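Local coordinates for protein beta-glucuronidase (uncultured Clostridium sp., PDB 6U7J) that hydrolyses beta-D-glucuronides as a gut microbial, four-chain glycoside hydrolase of family 2, and is linked to the reactivation of estrogens in the intestine, at residues K29-N34 and E42-K47; D175-N180 and L562-G567; E398-D403 and K438-R443; R482-L487 and M539-F544. All blocks are in the same frame, centred on the assembly; numbering follows the deposited sequence.

Contact 1. Residues K29-N34 and E42-K47; sequences KFKRDN and EKWFEK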
# COMPACT_ATOMS: atom_id res chain seq x y z
N LYS B 29 -14.91 -33.44 -6.00
CA LYS B 29 -13.80 -33.72 -6.90
C LYS B 29 -14.00 -32.96 -8.20
O LYS B 29 -15.13 -32.67 -8.60
CB LYS B 29 -13.68 -35.23 -7.18
CG LYS B 29 -13.41 -36.06 -5.93
CD LYS B 29 -12.12 -35.57 -5.27
CE LYS B 29 -11.81 -36.30 -3.96
NZ LYS B 29 -10.39 -36.04 -3.52
N PHE B 30 -12.89 -32.65 -8.87
CA PHE B 30 -12.91 -31.66 -9.94
C PHE B 30 -11.79 -31.94 -10.93
O PHE B 30 -10.68 -32.30 -10.55
CB PHE B 30 -12.77 -30.26 -9.34
CG PHE B 30 -12.66 -29.14 -10.33
CD1 PHE B 30 -11.46 -28.87 -11.00
CD2 PHE B 30 -13.74 -28.27 -10.52
CE1 PHE B 30 -11.36 -27.80 -11.88
CE2 PHE B 30 -13.65 -27.20 -11.40
CZ PHE B 30 -12.46 -26.96 -12.08
N LYS B 31 -12.10 -31.72 -12.20
CA LYS B 31 -11.13 -31.84 -13.28
C LYS B 31 -11.59 -30.94 -14.41
O LYS B 31 -12.79 -30.84 -14.68
CB LYS B 31 -11.03 -33.30 -13.76
CG LYS B 31 -9.98 -33.53 -14.82
CD LYS B 31 -9.57 -35.00 -14.91
CE LYS B 31 -10.67 -35.85 -15.49
NZ LYS B 31 -10.18 -37.24 -15.75
N ARG B 32 -10.65 -30.31 -15.09
CA ARG B 32 -10.98 -29.53 -16.27
C ARG B 32 -10.72 -30.32 -17.54
O ARG B 32 -9.93 -31.27 -17.56
CB ARG B 32 -10.19 -28.22 -16.28
CG ARG B 32 -8.78 -28.35 -16.71
CD ARG B 32 -8.20 -26.98 -17.07
NE ARG B 32 -6.76 -27.01 -16.91
CZ ARG B 32 -5.89 -27.18 -17.89
NH1 ARG B 32 -6.32 -27.31 -19.14
NH2 ARG B 32 -4.58 -27.19 -17.63
N ASP B 33 -11.40 -29.93 -18.61
CA ASP B 33 -11.07 -30.44 -19.94
C ASP B 33 -9.67 -29.99 -20.35
O ASP B 33 -9.29 -28.83 -20.15
CB ASP B 33 -12.07 -29.91 -20.98
CG ASP B 33 -13.36 -30.73 -21.04
OD1 ASP B 33 -13.42 -31.83 -20.43
OD2 ASP B 33 -14.32 -30.26 -21.70
N ASN B 34 -8.91 -30.91 -20.97
CA ASN B 34 -7.63 -30.55 -21.57
C ASN B 34 -7.75 -30.16 -23.04
O ASN B 34 -6.82 -29.60 -23.59
CB ASN B 34 -6.61 -31.70 -21.44
CG ASN B 34 -6.35 -32.09 -19.98
OD1 ASN B 34 -6.69 -33.19 -19.55
ND2 ASN B 34 -5.76 -31.18 -19.21
N GLU B 42 -14.90 -38.19 -24.39
CA GLU B 42 -14.39 -39.39 -23.73
C GLU B 42 -15.39 -39.96 -22.74
O GLU B 42 -15.06 -40.93 -22.04
CB GLU B 42 -13.06 -39.07 -23.05
CG GLU B 42 -12.04 -38.56 -24.06
CD GLU B 42 -10.64 -38.40 -23.49
OE1 GLU B 42 -10.43 -38.79 -22.32
OE2 GLU B 42 -9.77 -37.86 -24.20
N LYS B 43 -16.59 -39.38 -22.68
CA LYS B 43 -17.69 -39.86 -21.85
C LYS B 43 -17.22 -40.09 -20.42
O LYS B 43 -17.45 -41.14 -19.82
CB LYS B 43 -18.32 -41.11 -22.46
CG LYS B 43 -18.77 -40.83 -23.89
CD LYS B 43 -20.04 -41.56 -24.31
CE LYS B 43 -20.06 -41.75 -25.82
NZ LYS B 43 -21.41 -42.14 -26.35
N TRP B 44 -16.58 -39.05 -19.86
CA TRP B 44 -16.05 -39.11 -18.51
C TRP B 44 -17.12 -39.42 -17.49
O TRP B 44 -16.83 -39.98 -16.43
CB TRP B 44 -15.39 -37.77 -18.14
CG TRP B 44 -14.02 -37.61 -18.67
CD1 TRP B 44 -13.29 -38.52 -19.38
CD2 TRP B 44 -13.19 -36.44 -18.55
NE1 TRP B 44 -12.06 -37.99 -19.72
CE2 TRP B 44 -11.98 -36.72 -19.22
CE3 TRP B 44 -13.36 -35.20 -17.93
CZ2 TRP B 44 -10.93 -35.79 -19.28
CZ3 TRP B 44 -12.33 -34.27 -18.01
CH2 TRP B 44 -11.13 -34.57 -18.68
N PHE B 45 -18.37 -39.04 -17.79
CA PHE B 45 -19.48 -39.25 -16.86
C PHE B 45 -19.86 -40.72 -16.67
O PHE B 45 -20.59 -41.03 -15.73
CB PHE B 45 -20.70 -38.48 -17.36
CG PHE B 45 -21.07 -38.79 -18.79
CD1 PHE B 45 -21.79 -39.93 -19.11
CD2 PHE B 45 -20.69 -37.93 -19.81
CE1 PHE B 45 -22.14 -40.20 -20.42
CE2 PHE B 45 -21.03 -38.20 -21.12
CZ PHE B 45 -21.76 -39.34 -21.43
N GLU B 46 -19.39 -41.63 -17.52
CA GLU B 46 -19.81 -43.02 -17.40
C GLU B 46 -19.14 -43.76 -16.25
O GLU B 46 -19.57 -44.87 -15.92
CB GLU B 46 -19.54 -43.78 -18.70
CG GLU B 46 -20.27 -43.21 -19.90
CD GLU B 46 -20.26 -44.16 -21.08
OE1 GLU B 46 -19.28 -44.92 -21.20
OE2 GLU B 46 -21.23 -44.13 -21.88
N LYS B 47 -18.12 -43.18 -15.64
CA LYS B 47 -17.41 -43.81 -14.54
C LYS B 47 -16.87 -42.72 -13.64
O LYS B 47 -16.82 -41.55 -14.05
CB LYS B 47 -16.30 -44.73 -15.07
CG LYS B 47 -15.06 -44.02 -15.65
CD LYS B 47 -15.29 -43.45 -17.07
CE LYS B 47 -14.00 -42.80 -17.65
NZ LYS B 47 -14.13 -42.51 -19.12

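Contact 2. Residues D175-N180 and L562-G567; sequences DFDFFN and LKRVDG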
# COMPACT_ATOMS: atom_id res chain seq x y z
N ASP B 175 -17.86 -7.80 -23.70
CA ASP B 175 -17.75 -6.37 -23.45
C ASP B 175 -18.39 -5.96 -22.13
O ASP B 175 -18.80 -4.81 -21.97
CB ASP B 175 -18.36 -5.57 -24.60
CG ASP B 175 -17.53 -5.67 -25.86
OD1 ASP B 175 -17.86 -6.52 -26.72
OD2 ASP B 175 -16.54 -4.92 -25.99
N PHE B 176 -18.49 -6.86 -21.17
CA PHE B 176 -18.81 -6.46 -19.81
C PHE B 176 -17.53 -6.43 -18.97
O PHE B 176 -16.52 -7.06 -19.29
CB PHE B 176 -19.86 -7.39 -19.18
CG PHE B 176 -19.51 -8.86 -19.23
CD1 PHE B 176 -18.68 -9.42 -18.27
CD2 PHE B 176 -20.04 -9.68 -20.22
CE1 PHE B 176 -18.36 -10.78 -18.31
CE2 PHE B 176 -19.72 -11.04 -20.26
CZ PHE B 176 -18.89 -11.59 -19.32
N ASP B 177 -17.60 -5.66 -17.89
CA ASP B 177 -16.45 -5.44 -17.02
C ASP B 177 -15.99 -6.74 -16.37
O ASP B 177 -14.88 -7.23 -16.61
CB ASP B 177 -16.83 -4.41 -15.94
CG ASP B 177 -15.69 -3.46 -15.62
OD1 ASP B 177 -15.86 -2.56 -14.76
OD2 ASP B 177 -14.60 -3.63 -16.23
N PHE B 178 -16.89 -7.33 -15.59
CA PHE B 178 -16.54 -8.21 -14.49
C PHE B 178 -15.96 -9.53 -14.99
O PHE B 178 -16.26 -9.98 -16.10
CB PHE B 178 -17.77 -8.45 -13.60
CG PHE B 178 -19.01 -8.91 -14.36
CD1 PHE B 178 -19.87 -7.98 -14.96
CD2 PHE B 178 -19.35 -10.27 -14.43
CE1 PHE B 178 -21.02 -8.39 -15.63
CE2 PHE B 178 -20.50 -10.70 -15.09
CZ PHE B 178 -21.34 -9.77 -15.69
N PHE B 179 -15.12 -10.14 -14.16
CA PHE B 179 -14.43 -11.37 -14.52
C PHE B 179 -15.43 -12.51 -14.77
O PHE B 179 -16.40 -12.67 -14.02
CB PHE B 179 -13.44 -11.76 -13.42
CG PHE B 179 -12.49 -12.85 -13.81
CD1 PHE B 179 -12.80 -14.19 -13.58
CD2 PHE B 179 -11.30 -12.54 -14.44
CE1 PHE B 179 -11.94 -15.20 -13.96
CE2 PHE B 179 -10.41 -13.56 -14.83
CZ PHE B 179 -10.74 -14.89 -14.59
N ASN B 180 -15.21 -13.29 -15.82
CA ASN B 180 -16.14 -14.36 -16.18
C ASN B 180 -15.90 -15.61 -15.31
O ASN B 180 -15.52 -16.67 -15.80
CB ASN B 180 -16.05 -14.69 -17.67
CG ASN B 180 -17.25 -15.52 -18.16
OD1 ASN B 180 -18.38 -15.36 -17.68
ND2 ASN B 180 -17.01 -16.41 -19.12
N LEU B 562 -5.64 -2.88 -19.25
CA LEU B 562 -4.69 -1.86 -18.80
C LEU B 562 -5.33 -0.74 -17.98
O LEU B 562 -4.60 0.12 -17.46
CB LEU B 562 -3.97 -1.29 -20.01
CG LEU B 562 -3.13 -2.29 -20.82
CD1 LEU B 562 -2.06 -1.59 -21.66
CD2 LEU B 562 -2.48 -3.32 -19.94
N LYS B 563 -6.65 -0.69 -17.89
CA LYS B 563 -7.33 0.29 -17.06
C LYS B 563 -7.82 -0.29 -15.75
O LYS B 563 -8.48 0.42 -14.98
CB LYS B 563 -8.50 0.90 -17.81
CG LYS B 563 -8.09 1.77 -18.98
CD LYS B 563 -9.31 2.39 -19.64
CE LYS B 563 -9.03 2.78 -21.09
NZ LYS B 563 -10.18 2.40 -21.98
N ARG B 564 -7.50 -1.56 -15.47
CA ARG B 564 -8.08 -2.31 -14.35
C ARG B 564 -6.94 -2.78 -13.44
O ARG B 564 -6.31 -3.81 -13.71
CB ARG B 564 -8.90 -3.48 -14.90
CG ARG B 564 -10.17 -3.06 -15.70
CD ARG B 564 -11.17 -2.29 -14.80
NE ARG B 564 -12.51 -2.04 -15.37
CZ ARG B 564 -13.04 -0.82 -15.52
NH1 ARG B 564 -12.34 0.26 -15.16
NH2 ARG B 564 -14.25 -0.68 -16.03
N VAL B 565 -6.64 -2.02 -12.38
CA VAL B 565 -5.53 -2.32 -11.47
C VAL B 565 -5.97 -3.47 -10.56
O VAL B 565 -6.60 -3.26 -9.53
CB VAL B 565 -5.10 -1.09 -10.65
CG1 VAL B 565 -3.83 -1.39 -9.87
CG2 VAL B 565 -4.85 0.11 -11.56
N ASP B 566 -5.61 -4.70 -10.92
CA ASP B 566 -6.13 -5.90 -10.24
C ASP B 566 -7.65 -5.79 -10.05
O ASP B 566 -8.19 -6.07 -8.97
CB ASP B 566 -5.42 -6.14 -8.91
CG ASP B 566 -5.70 -7.54 -8.33
OD1 ASP B 566 -6.07 -8.46 -9.11
OD2 ASP B 566 -5.56 -7.73 -7.10
N GLY B 567 -8.34 -5.38 -11.10
CA GLY B 567 -9.79 -5.33 -11.11
C GLY B 567 -10.32 -3.91 -11.10
O GLY B 567 -9.63 -2.94 -11.43

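Contact 3. Residues E398-D403 and K438-R443; sequences ELYQRD and KLDSER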
# COMPACT_ATOMS: atom_id res chain seq x y z
N GLU B 398 -38.10 -16.79 -15.70
CA GLU B 398 -37.48 -17.48 -14.57
C GLU B 398 -37.25 -16.53 -13.40
O GLU B 398 -37.55 -16.86 -12.24
CB GLU B 398 -36.16 -18.10 -15.00
CG GLU B 398 -36.22 -19.52 -15.58
CD GLU B 398 -34.82 -20.01 -15.95
OE1 GLU B 398 -34.31 -19.58 -17.01
OE2 GLU B 398 -34.21 -20.78 -15.17
N LEU B 399 -36.69 -15.34 -13.66
CA LEU B 399 -36.46 -14.38 -12.58
C LEU B 399 -37.77 -14.02 -11.89
O LEU B 399 -37.84 -14.02 -10.65
CB LEU B 399 -35.77 -13.11 -13.09
CG LEU B 399 -35.50 -12.09 -11.98
CD1 LEU B 399 -34.69 -12.68 -10.85
CD2 LEU B 399 -34.81 -10.89 -12.55
N TYR B 400 -38.82 -13.74 -12.66
CA TYR B 400 -40.12 -13.43 -12.07
C TYR B 400 -40.62 -14.58 -11.20
O TYR B 400 -41.06 -14.38 -10.07
CB TYR B 400 -41.15 -13.09 -13.15
CG TYR B 400 -42.55 -12.90 -12.57
CD1 TYR B 400 -42.88 -11.75 -11.87
CD2 TYR B 400 -43.52 -13.91 -12.70
CE1 TYR B 400 -44.15 -11.59 -11.31
CE2 TYR B 400 -44.78 -13.76 -12.15
CZ TYR B 400 -45.10 -12.61 -11.46
OH TYR B 400 -46.35 -12.46 -10.92
N GLN B 401 -40.53 -15.81 -11.71
CA GLN B 401 -41.04 -16.93 -10.92
C GLN B 401 -40.30 -17.06 -9.60
O GLN B 401 -40.89 -17.39 -8.57
CB GLN B 401 -40.94 -18.24 -11.72
CG GLN B 401 -42.11 -18.47 -12.68
CD GLN B 401 -43.41 -18.73 -11.95
OE1 GLN B 401 -44.37 -17.97 -12.09
NE2 GLN B 401 -43.44 -19.79 -11.14
N ARG B 402 -38.98 -16.81 -9.61
CA ARG B 402 -38.22 -16.94 -8.37
C ARG B 402 -38.51 -15.81 -7.39
O ARG B 402 -38.65 -16.05 -6.19
CB ARG B 402 -36.72 -17.01 -8.69
CG ARG B 402 -35.87 -17.55 -7.53
CD ARG B 402 -34.40 -17.26 -7.75
NE ARG B 402 -34.10 -15.84 -7.52
CZ ARG B 402 -32.87 -15.35 -7.43
NH1 ARG B 402 -31.80 -16.15 -7.55
NH2 ARG B 402 -32.71 -14.04 -7.23
N ASP B 403 -38.60 -14.56 -7.87
CA ASP B 403 -38.60 -13.42 -6.96
C ASP B 403 -39.94 -12.68 -6.85
O ASP B 403 -40.02 -11.66 -6.14
CB ASP B 403 -37.49 -12.44 -7.37
CG ASP B 403 -36.07 -13.02 -7.17
OD1 ASP B 403 -35.92 -14.19 -6.74
OD2 ASP B 403 -35.10 -12.29 -7.46
N LYS B 438 -46.46 -8.25 -19.06
CA LYS B 438 -47.54 -9.23 -18.99
C LYS B 438 -47.34 -10.20 -17.83
O LYS B 438 -48.31 -10.70 -17.27
CB LYS B 438 -47.68 -9.99 -20.32
CG LYS B 438 -48.90 -10.92 -20.31
CD LYS B 438 -49.75 -10.85 -21.59
CE LYS B 438 -48.96 -11.32 -22.81
NZ LYS B 438 -49.32 -12.73 -23.20
N LEU B 439 -46.09 -10.46 -17.44
CA LEU B 439 -45.83 -11.33 -16.29
C LEU B 439 -46.17 -10.64 -14.98
O LEU B 439 -46.64 -11.29 -14.03
CB LEU B 439 -44.36 -11.75 -16.27
CG LEU B 439 -43.86 -12.76 -17.29
CD1 LEU B 439 -42.35 -12.79 -17.23
CD2 LEU B 439 -44.45 -14.13 -17.01
N ASP B 440 -45.88 -9.35 -14.88
CA ASP B 440 -45.98 -8.64 -13.61
C ASP B 440 -46.56 -7.26 -13.88
O ASP B 440 -45.89 -6.40 -14.45
CB ASP B 440 -44.60 -8.52 -12.93
CG ASP B 440 -44.68 -7.95 -11.52
OD1 ASP B 440 -45.80 -7.72 -11.03
OD2 ASP B 440 -43.62 -7.73 -10.89
N SER B 441 -47.81 -7.06 -13.49
CA SER B 441 -48.45 -5.76 -13.59
C SER B 441 -48.18 -4.88 -12.38
O SER B 441 -48.63 -3.74 -12.35
CB SER B 441 -49.97 -5.94 -13.76
OG SER B 441 -50.47 -6.89 -12.83
N GLU B 442 -47.45 -5.39 -11.39
CA GLU B 442 -47.33 -4.77 -10.08
C GLU B 442 -46.02 -4.04 -9.87
O GLU B 442 -45.77 -3.57 -8.75
CB GLU B 442 -47.48 -5.82 -8.98
CG GLU B 442 -48.67 -6.73 -9.16
CD GLU B 442 -49.96 -6.02 -8.89
OE1 GLU B 442 -50.31 -5.86 -7.69
OE2 GLU B 442 -50.62 -5.60 -9.86
N ARG B 443 -45.15 -3.96 -10.87
CA ARG B 443 -43.84 -3.37 -10.62
C ARG B 443 -43.35 -2.57 -11.82
O ARG B 443 -43.49 -3.01 -12.97
CB ARG B 443 -42.80 -4.45 -10.27
CG ARG B 443 -42.81 -4.93 -8.83
CD ARG B 443 -41.77 -6.06 -8.66
NE ARG B 443 -41.83 -6.75 -7.37
CZ ARG B 443 -42.50 -7.88 -7.15
NH1 ARG B 443 -43.17 -8.45 -8.14
NH2 ARG B 443 -42.50 -8.44 -5.95

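Contact 4. Residues R482-L487 and M539-F544; sequences RIYPSL and MDECDF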
# COMPACT_ATOMS: atom_id res chain seq x y z
N ARG B 482 -15.80 20.69 -14.33
CA ARG B 482 -16.75 20.37 -15.39
C ARG B 482 -17.79 19.33 -14.99
O ARG B 482 -18.75 19.12 -15.74
CB ARG B 482 -16.01 19.89 -16.65
CG ARG B 482 -15.02 20.90 -17.22
CD ARG B 482 -15.70 22.24 -17.54
NE ARG B 482 -15.44 23.28 -16.52
CZ ARG B 482 -16.36 24.15 -16.09
NH1 ARG B 482 -17.59 24.13 -16.59
NH2 ARG B 482 -16.03 25.05 -15.16
N ILE B 483 -17.64 18.68 -13.83
CA ILE B 483 -18.53 17.58 -13.46
C ILE B 483 -19.95 18.10 -13.24
O ILE B 483 -20.90 17.65 -13.88
CB ILE B 483 -18.02 16.86 -12.20
CG1 ILE B 483 -16.63 16.25 -12.43
CG2 ILE B 483 -19.03 15.77 -11.76
CD1 ILE B 483 -16.06 15.63 -11.18
N TYR B 484 -20.11 19.02 -12.29
CA TYR B 484 -21.44 19.53 -11.96
C TYR B 484 -22.17 20.08 -13.18
O TYR B 484 -23.34 19.69 -13.39
CB TYR B 484 -21.33 20.57 -10.84
CG TYR B 484 -22.45 21.58 -10.85
CD1 TYR B 484 -23.74 21.21 -10.52
CD2 TYR B 484 -22.20 22.92 -11.19
CE1 TYR B 484 -24.78 22.12 -10.52
CE2 TYR B 484 -23.23 23.85 -11.20
CZ TYR B 484 -24.52 23.44 -10.86
OH TYR B 484 -25.56 24.35 -10.86
N PRO B 485 -21.59 20.96 -14.01
CA PRO B 485 -22.32 21.41 -15.21
C PRO B 485 -22.69 20.27 -16.14
O PRO B 485 -23.82 20.24 -16.66
CB PRO B 485 -21.34 22.38 -15.87
CG PRO B 485 -20.45 22.81 -14.80
CD PRO B 485 -20.29 21.64 -13.89
N SER B 486 -21.76 19.35 -16.40
CA SER B 486 -22.03 18.29 -17.37
C SER B 486 -23.18 17.41 -16.93
O SER B 486 -24.03 17.03 -17.75
CB SER B 486 -20.78 17.45 -17.61
OG SER B 486 -19.77 18.24 -18.20
N LEU B 487 -23.23 17.06 -15.64
CA LEU B 487 -24.28 16.15 -15.20
C LEU B 487 -25.63 16.85 -15.13
O LEU B 487 -26.64 16.28 -15.54
CB LEU B 487 -23.92 15.53 -13.85
CG LEU B 487 -24.89 14.40 -13.47
CD1 LEU B 487 -24.82 13.24 -14.45
CD2 LEU B 487 -24.69 13.91 -12.04
N MET B 539 -27.37 16.56 -9.13
CA MET B 539 -28.65 15.93 -8.87
C MET B 539 -29.47 16.71 -7.85
O MET B 539 -30.70 16.73 -7.93
CB MET B 539 -28.43 14.50 -8.38
CG MET B 539 -27.66 13.61 -9.34
SD MET B 539 -27.46 11.96 -8.62
CE MET B 539 -25.70 11.98 -8.25
N ASP B 540 -28.80 17.35 -6.89
CA ASP B 540 -29.53 18.11 -5.89
C ASP B 540 -30.26 19.31 -6.49
O ASP B 540 -31.20 19.82 -5.87
CB ASP B 540 -28.56 18.57 -4.79
CG ASP B 540 -28.24 17.45 -3.82
OD1 ASP B 540 -28.96 16.42 -3.85
OD2 ASP B 540 -27.29 17.61 -3.03
N GLU B 541 -29.87 19.75 -7.68
CA GLU B 541 -30.55 20.86 -8.35
C GLU B 541 -31.64 20.40 -9.33
O GLU B 541 -32.20 21.24 -10.04
CB GLU B 541 -29.53 21.73 -9.08
CG GLU B 541 -28.62 22.45 -8.11
CD GLU B 541 -27.66 23.42 -8.77
OE1 GLU B 541 -27.76 23.66 -10.00
OE2 GLU B 541 -26.80 23.96 -8.04
N CYS B 542 -31.95 19.10 -9.37
CA CYS B 542 -32.94 18.55 -10.28
C CYS B 542 -34.05 17.89 -9.47
O CYS B 542 -33.80 16.90 -8.77
CB CYS B 542 -32.31 17.53 -11.22
SG CYS B 542 -31.04 18.21 -12.31
N ASP B 543 -35.27 18.41 -9.58
CA ASP B 543 -36.38 17.90 -8.77
C ASP B 543 -36.96 16.59 -9.29
O ASP B 543 -37.81 16.00 -8.62
CB ASP B 543 -37.50 18.96 -8.66
CG ASP B 543 -38.18 19.28 -10.01
OD1 ASP B 543 -37.71 18.84 -11.08
OD2 ASP B 543 -39.20 19.99 -9.99
N PHE B 544 -36.52 16.12 -10.44
CA PHE B 544 -37.03 14.89 -11.04
C PHE B 544 -36.14 13.68 -10.77
O PHE B 544 -36.43 12.58 -11.27
CB PHE B 544 -37.21 15.09 -12.54
CG PHE B 544 -35.97 15.57 -13.22
CD1 PHE B 544 -35.01 14.66 -13.65
CD2 PHE B 544 -35.74 16.92 -13.41
CE1 PHE B 544 -33.85 15.10 -14.26
CE2 PHE B 544 -34.57 17.36 -14.02
CZ PHE B 544 -33.63 16.44 -14.46

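Contact 1. Residues K29-N34 and E42-K47
D33, just past the end of strand 20-32, and W44, in a short 3-10 turn, are the closest backbone positions across this contact, yet their CA atoms lie 10.1 Å apart, so side chains must bridge the gap. W44 does most of this: its indole reaches across to the end of the strand, where K31, R32 and, just beyond it, D33 receive the six-membered ring. K31 lies over one face. Its chain bends at the third torsion (chi3 70°), which carries the end of the side chain across the indole, with CE 3.5 Å from the centroid of the six-membered ring. NZ sits 3.9 Å from the same centroid and only 11° off the ring normal, a cation-pi contact alongside the CH-pi contact of CE. The backbone oxygen of R32 comes to the ring edge instead, 3.7 Å from W44 CH2, while D33 OD1 approaches W44 CZ3 obliquely at 3.6 Å. At the far end of the indole, W44 NE1 donates to E42 OE1 over 3.2 Å, entering from above the carboxylate plane. Around this core, K31 NZ is bonded to the carbonyl of E50, D33 OD1 takes the backbone N of G39, and W78 meets W44 edge-to-face. K43 leaves helix 38-41 through a Schellman motif, just ahead of the 3-10 turn that carries W44. The contact thus packs the connection after the first strand against the sheet of the sugar-binding domain. Its chemistry pairs the electron-rich indole face with a cation and its polarised rim with a carbonyl oxygen, and the NE1 bond to E42 helps fix the ring's rotation.

Contact 2. Residues D175-N180 and L562-G567
D177 and R564 join two loops through a salt bridge with two unequal arms. R564 NE donates to D177 OD2 over 2.8 Å at 153°, using the syn lone pair of that oxygen, which lies in the guanidinium plane. The second arm, R564 NH2 to D177 OD1, is also 2.8 Å long but strongly bent at 117°, a weak bond. The imbalance follows from the way the flat groups meet: carboxylate and guanidinium are turned 55° against each other, and so cannot pair as coplanar forks. A bend at the second torsion of R564 sets its NE edge against the aspartate. Both groups have other partners: N568 ND2 bonds to D177 OD1, and the hydroxyl of Y474 takes R564 NH2. N568 opens a stretch that probably corresponds to the Asn-x-Lys signature of beta-glucuronidases. Behind D177 the packing is aromatic, with F176 CD1 3.5 Å above the centre of the F178 ring, and H307 and Y342 against F178. On the other loop, D566 makes a salt bridge to K517 of the second subunit, and V565 packs on V565 of that subunit. One ion pair therefore ties the sugar-binding domain to the loop that follows strand 545-551 of the TIM barrel, beside a subunit interface. With little apolar surface buried between the loops, their direct attachment depends on charge and direction.

Contact 3. Residues E398-D403 and K438-R443
The phenol ring of Y400 fills the gap between the two helix ends, with the backbone of L439 over one face. L439 O stands 3.3 Å from Y400 CZ, so the carbonyl oxygen lies against the hydroxyl-bearing part of the ring. D440 adds a second touch, its CB 3.5 Å from Y400 CE1 on an oblique approach. Y400 and the D440 side chain cross at about a right angle. The aliphatic part of L439 contributes less, with CB 4.3 Å from Y400 CD2. With CG anti to the backbone N (chi1 174°), the Y400 side chain projects from its helix and meets the other where that one ends.

D440 is held in turn by its own loop and by the barrel. Its OD1 accepts the backbone N of E442 at 2.9 Å, an Asx turn that shapes the chain leaving helix 424-439. Its OD2 takes R443 NH1, also at 2.9 Å, and the indole NE1 of W412. R443 then gathers backbone carbonyls: NE bonds to V409 O, and NH2 to the carbonyls of K404 and H406, just beyond helix 386-403. One arginine thereby stitches both chain exits together. On the far side of that helix end, R402 grips D403 side-on, with NE to OD1 at 2.6 Å and NH2 to OD2 at 3.0 Å. Strand 409-416 connects the two helices in sequence and backs the contact with W412, which touches Y400, D403 and R443; strand 445-449, which follows R443, lies parallel to it in the TIM barrel, completing a beta-alpha-beta crossover.

Contact 4. Residues R482-L487 and M539-F544
E541 meets the Y484 ring at its edge, with OE1 close to the ring plane, while K537 makes a cation-pi contact with the ring. The carboxylate stands 77° to the phenol, so the two flat groups are nearly perpendicular. Y484 OH donates to E541 OE1; the modelled 2.5 Å is very short, and the exact length is doubtful at this resolution. E541 is extended beyond CG, which takes its carboxylate to the hydroxyl. K488 adds only a long, weak ion pair to the same oxygen. A second aromatic, F544, has C542 CB 3.5 Å above one face and stacks with H495.

Deeper in, L487 CD2 touches M539 CG at 4.0 Å, an apolar contact beneath the polar one. The helix carrying Y484 and L487 is kinked where P485 lacks a backbone N-H to donate. Just beyond, S486 reinforces the turn: its backbone N and its OG (2.8 Å) reach R482 O from opposite faces of the carbonyl plane. The contact joins helix 480-498 to the C-terminal end of helix 525-540. Between them in sequence runs barrel strand 502-506, whose V504 packs on M539, and L491 of helix 480-498 continues the apolar seam.

Overall arrangement
Contact 3 is the buried one, contacts 1 and 4 are partly buried, and contact 2 lies at the surface. Contacts 3 and 4 each join helices around the same TIM barrel, their centres 34 Å apart, but contact 3 rests on a ring against a carbonyl backed by ionic networks, whereas contact 4 puts one polar bond above an apolar seam. Contact 1 belongs entirely to the sugar-binding domain, about 56 Å from contact 4 between centres and on the opposite side of the chain's centre, and works through an aromatic face and a cation. Contact 2 alone spans both domains; contacts 3 and 4 are nested within the long loop it closes.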